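Local coordinates for 4-hydroxybutyrate coenzyme A transferase (Shewanella oneidensis, PDB 2OAS), which probably transfers coenzyme A between short-chain acids such as acetate and 4-hydroxybutyrate, at residues 206-211 and 303-308. Sequence-based numbering, arbitrary orientation.
Sequences CLQMGI and AINSAL. With COA (coenzyme A), chain C.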
ATOM      1  N   CYS A 206     -10.201 -17.383  -7.065  1.00 34.81           N
ATOM      2  CA  CYS A 206      -8.940 -17.255  -7.798  1.00 33.34           C
ATOM      3  C   CYS A 206      -7.778 -17.171  -6.801  1.00 33.27           C
ATOM      4  O   CYS A 206      -7.438 -16.087  -6.317  1.00 32.79           O
ATOM      5  CB  CYS A 206      -8.974 -16.013  -8.660  1.00 30.88           C
ATOM      6  SG  CYS A 206      -7.556 -15.885  -9.702  1.00 28.82           S
ATOM      7  N   LEU A 207      -7.163 -18.314  -6.523  1.00 32.01           N
ATOM      8  CA  LEU A 207      -6.084 -18.420  -5.546  1.00 31.33           C
ATOM      9  C   LEU A 207      -4.749 -17.748  -5.795  1.00 31.78           C
ATOM     10  O   LEU A 207      -4.293 -17.575  -6.936  1.00 29.37           O
ATOM     11  CB  LEU A 207      -5.790 -19.893  -5.252  1.00 31.33           C
ATOM     12  CG  LEU A 207      -6.923 -20.837  -4.843  1.00 32.46           C
ATOM     13  CD1 LEU A 207      -6.384 -22.259  -4.752  1.00 31.08           C
ATOM     14  CD2 LEU A 207      -7.520 -20.379  -3.539  1.00 29.52           C
ATOM     15  N   GLN A 208      -4.122 -17.394  -4.680  1.00 32.34           N
ATOM     16  CA  GLN A 208      -2.804 -16.796  -4.652  1.00 33.73           C
ATOM     17  C   GLN A 208      -2.189 -17.190  -3.314  1.00 36.03           C
ATOM     18  O   GLN A 208      -2.727 -16.851  -2.251  1.00 34.30           O
ATOM     19  CB  GLN A 208      -2.886 -15.284  -4.790  1.00 31.15           C
ATOM     20  CG  GLN A 208      -1.529 -14.592  -4.802  1.00 28.78           C
ATOM     21  CD  GLN A 208      -0.916 -14.467  -3.398  1.00 29.34           C
ATOM     22  OE1 GLN A 208      -1.460 -13.780  -2.524  1.00 26.41           O
ATOM     23  NE2 GLN A 208       0.213 -15.144  -3.176  1.00 27.80           N
HETATM   24  N   MSE A 209      -1.067 -17.911  -3.381  1.00 40.93           N
HETATM   25  CA  MSE A 209      -0.367 -18.391  -2.193  1.00 45.23           C
HETATM   26  C   MSE A 209       1.133 -18.517  -2.320  1.00 44.19           C
HETATM   27  O   MSE A 209       1.696 -18.365  -3.397  1.00 43.49           O
HETATM   28  CB  MSE A 209      -0.863 -19.770  -1.818  1.00 52.50           C
HETATM   29  CG  MSE A 209      -2.237 -19.823  -1.252  1.00 62.19           C
HETATM   30 SE   MSE A 209      -2.593 -21.667  -0.931  1.00 76.83          SE
HETATM   31  CE  MSE A 209      -3.937 -21.897  -2.322  1.00 71.61           C
ATOM     32  N   GLY A 210       1.760 -18.839  -1.189  1.00 43.58           N
ATOM     33  CA  GLY A 210       3.195 -19.034  -1.135  1.00 44.49           C
ATOM     34  C   GLY A 210       3.541 -20.492  -0.845  1.00 45.07           C
ATOM     35  O   GLY A 210       2.666 -21.360  -0.893  1.00 45.38           O
ATOM     36  N   ILE A 211       4.814 -20.760  -0.546  1.00 45.25           N
ATOM     37  CA  ILE A 211       5.295 -22.107  -0.240  1.00 46.18           C
ATOM     38  C   ILE A 211       5.438 -22.317   1.259  1.00 46.22           C
ATOM     39  O   ILE A 211       5.695 -21.380   2.013  1.00 45.37           O
ATOM     40  CB  ILE A 211       6.680 -22.385  -0.884  1.00 47.03           C
ATOM     41  CG1 ILE A 211       7.548 -21.125  -0.807  1.00 49.14           C
ATOM     42  CG2 ILE A 211       6.513 -22.845  -2.319  1.00 48.51           C
ATOM     43  CD1 ILE A 211       8.983 -21.319  -1.276  1.00 50.86           C
ATOM     44  N   ALA A 303      -6.398 -14.204  -1.607  1.00 34.42           N
ATOM     45  CA  ALA A 303      -4.990 -13.998  -1.360  1.00 33.24           C
ATOM     46  C   ALA A 303      -4.589 -14.479   0.025  1.00 32.39           C
ATOM     47  O   ALA A 303      -5.034 -13.948   1.034  1.00 32.27           O
ATOM     48  CB  ALA A 303      -4.658 -12.537  -1.529  1.00 33.44           C
ATOM     49  N   ILE A 304      -3.730 -15.486   0.058  1.00 32.67           N
ATOM     50  CA  ILE A 304      -3.283 -16.060   1.316  1.00 32.50           C
ATOM     51  C   ILE A 304      -1.780 -15.915   1.484  1.00 30.81           C
ATOM     52  O   ILE A 304      -1.005 -16.528   0.764  1.00 29.09           O
ATOM     53  CB  ILE A 304      -3.655 -17.547   1.376  1.00 31.73           C
ATOM     54  CG1 ILE A 304      -5.169 -17.692   1.231  1.00 31.12           C
ATOM     55  CG2 ILE A 304      -3.166 -18.154   2.655  1.00 30.26           C
ATOM     56  CD1 ILE A 304      -5.616 -19.109   0.997  1.00 32.89           C
ATOM     57  N   ASN A 305      -1.377 -15.104   2.448  1.00 30.00           N
ATOM     58  CA  ASN A 305       0.041 -14.881   2.696  1.00 30.93           C
ATOM     59  C   ASN A 305       0.371 -15.086   4.165  1.00 30.98           C
ATOM     60  O   ASN A 305      -0.511 -15.372   4.974  1.00 30.27           O
ATOM     61  CB  ASN A 305       0.412 -13.458   2.270  1.00 31.09           C
ATOM     62  CG  ASN A 305       0.274 -13.253   0.774  1.00 33.13           C
ATOM     63  OD1 ASN A 305       1.218 -13.491   0.015  1.00 33.09           O
ATOM     64  ND2 ASN A 305      -0.915 -12.834   0.336  1.00 31.86           N
ATOM     65  N   SER A 306       1.638 -14.922   4.513  1.00 31.35           N
ATOM     66  CA  SER A 306       2.049 -15.107   5.897  1.00 33.60           C
ATOM     67  C   SER A 306       2.729 -13.868   6.459  1.00 33.83           C
ATOM     68  O   SER A 306       2.915 -12.873   5.758  1.00 36.41           O
ATOM     69  CB  SER A 306       2.985 -16.311   6.010  1.00 32.87           C
ATOM     70  OG  SER A 306       3.252 -16.600   7.371  1.00 34.74           O
ATOM     71  N   ALA A 307       3.098 -13.936   7.727  1.00 32.33           N
ATOM     72  CA  ALA A 307       3.747 -12.814   8.388  1.00 31.90           C
ATOM     73  C   ALA A 307       4.621 -13.259   9.567  1.00 31.22           C
ATOM     74  O   ALA A 307       4.501 -14.368  10.065  1.00 29.94           O
ATOM     75  CB  ALA A 307       2.708 -11.829   8.864  1.00 29.57           C
ATOM     76  N   LEU A 308       5.492 -12.365  10.007  1.00 31.69           N
ATOM     77  CA  LEU A 308       6.374 -12.642  11.118  1.00 31.58           C
ATOM     78  C   LEU A 308       5.808 -12.104  12.427  1.00 30.73           C
ATOM     79  O   LEU A 308       5.834 -12.784  13.437  1.00 30.71           O
ATOM     80  CB  LEU A 308       7.741 -12.004  10.871  1.00 31.46           C
ATOM     81  CG  LEU A 308       8.451 -12.524   9.623  1.00 32.39           C
ATOM     82  CD1 LEU A 308       9.606 -11.603   9.290  1.00 31.80           C
ATOM     83  CD2 LEU A 308       8.910 -13.968   9.833  1.00 31.13           C
TER
HETATM   84  N1A COA C 501       9.694 -12.933  16.607  1.00 61.29           N
HETATM   85  C2A COA C 501      10.947 -13.650  16.840  1.00 61.98           C
HETATM   86  N3A COA C 501      11.196 -14.756  15.893  1.00 61.87           N
HETATM   87  C4A COA C 501      10.245 -15.111  14.824  1.00 62.27           C
HETATM   88  C5A COA C 501       9.019 -14.388  14.596  1.00 62.79           C
HETATM   89  C6A COA C 501       8.740 -13.280  15.539  1.00 61.78           C
HETATM   90  N6A COA C 501       7.556 -12.515  15.412  1.00 60.23           N
HETATM   91  N7A COA C 501       8.327 -14.935  13.527  1.00 62.96           N
HETATM   92  C8A COA C 501       9.148 -15.986  13.082  1.00 63.13           C
HETATM   93  N9A COA C 501      10.327 -16.111  13.852  1.00 63.18           N
HETATM   94  C1B COA C 501      11.402 -17.073  13.711  1.00 64.39           C
HETATM   95  C2B COA C 501      11.078 -18.599  13.728  1.00 65.05           C
HETATM   96  O2B COA C 501      11.513 -19.230  14.879  1.00 65.31           O
HETATM   97  C3B COA C 501      11.678 -19.190  12.452  1.00 66.26           C
HETATM   98  O3B COA C 501      12.588 -20.288  12.774  1.00 69.91           O
HETATM   99  P3B COA C 501      13.378 -21.122  11.683  1.00 72.29           P
HETATM  100  O7A COA C 501      12.529 -21.755  10.655  1.00 73.24           O
HETATM  101  O8A COA C 501      14.347 -20.222  10.989  1.00 72.41           O
HETATM  102  O9A COA C 501      14.160 -22.139  12.371  1.00 72.10           O
HETATM  103  C4B COA C 501      12.320 -18.076  11.716  1.00 64.41           C
HETATM  104  O4B COA C 501      12.154 -16.857  12.460  1.00 63.86           O
HETATM  105  C5B COA C 501      11.604 -18.227  10.307  1.00 62.82           C
HETATM  106  O5B COA C 501      10.188 -17.998  10.408  1.00 60.28           O
HETATM  107  P1A COA C 501       8.992 -18.699   9.495  1.00 59.48           P
HETATM  108  O1A COA C 501       8.982 -20.135   9.539  1.00 60.50           O
HETATM  109  O2A COA C 501       7.619 -18.219   9.910  1.00 59.13           O
HETATM  110  O3A COA C 501       9.338 -18.158   8.052  1.00 59.59           O
HETATM  111  P2A COA C 501       8.504 -18.487   6.781  1.00 60.33           P
HETATM  112  O4A COA C 501       9.356 -19.164   5.808  1.00 61.11           O
HETATM  113  O5A COA C 501       7.380 -19.352   7.088  1.00 59.29           O
HETATM  114  O6A COA C 501       7.825 -17.325   6.193  1.00 60.07           O
HETATM  115  CBP COA C 501       7.407 -14.862   5.806  1.00 57.18           C
HETATM  116  CCP COA C 501       7.056 -16.215   6.655  1.00 58.07           C
HETATM  117  CDP COA C 501       8.856 -14.757   6.399  1.00 56.31           C
HETATM  118  CEP COA C 501       6.537 -13.627   6.305  1.00 56.41           C
HETATM  119  CAP COA C 501       7.453 -15.096   4.139  1.00 56.44           C
HETATM  120  OAP COA C 501       6.048 -15.408   3.883  1.00 55.72           O
HETATM  121  C9P COA C 501       7.810 -13.841   3.335  1.00 55.69           C
HETATM  122  O9P COA C 501       8.930 -13.773   2.850  1.00 54.38           O
HETATM  123  N8P COA C 501       6.812 -12.844   3.187  1.00 56.32           N
HETATM  124  C7P COA C 501       6.792 -11.563   2.494  1.00 55.65           C
HETATM  125  C6P COA C 501       5.687 -11.353   1.395  1.00 55.85           C
HETATM  126  C5P COA C 501       6.015 -11.862   0.051  1.00 56.48           C
HETATM  127  O5P COA C 501       5.735 -11.201  -0.954  1.00 57.13           O
HETATM  128  N4P COA C 501       6.676 -13.142   0.030  1.00 58.14           N
HETATM  129  C3P COA C 501       7.173 -13.959  -1.067  1.00 59.42           C
HETATM  130  C2P COA C 501       6.175 -14.228  -2.256  1.00 59.96           C
HETATM  131  S1P COA C 501       6.865 -13.794  -3.878  1.00 60.53           S
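At the C-terminal ends of two neighbouring parallel strands, where their sheet meets the coenzyme A site, Q208 pairs with A303 and reaches over to N305. The strands run 16° from parallel, and the amide N of I304 gives a nearly linear hydrogen bond to Q208 O at 2.9 Å. One residue on, M209 CA points its hydrogen at I304 O, 3.6 Å away, a C-H...O contact just past the Q208-A303 bridge.

The Q208 side chain leaves with CG anti to the backbone N (chi1 -179°) and bends at chi2, which brings its amide back over the neighbouring strand. Q208 OE1 lies 3.6 Å from A303 CB and accepts a hydrogen bond from N305 ND2 at 3.1 Å. That bond falls on an in-plane lone pair of OE1, but it is bent at the hydrogen, and OE1 lies somewhat off the amide plane of N305. The two side chains cross at about a right angle. An alanine in place of Q208 would probably leave N305 ND2 without this acceptor and its amide freer to turn.

M209, a selenomethionine, and I304 project from the sheet side by side, with CG of M209 3.8 Å from I304 CB. Helix 332-341 covers the face bearing Q208 and A303; its Q332, which belongs to the coenzyme A site, touches N305 and gives a hydrogen bond to S306 O through NE2. Residues 306-308 run along the coenzyme A: L308 CD2 packs 3.5 Å from the pantetheine methyl CDP, and L308 O accepts a hydrogen bond from adenine N6A at 2.6 Å. The side chain of E233, the covalent coenzyme A site, lies about 5 Å from that of Q208. The contact thus borders a ligand site at the C-terminal ends of parallel strands, as is common in alpha/beta folds.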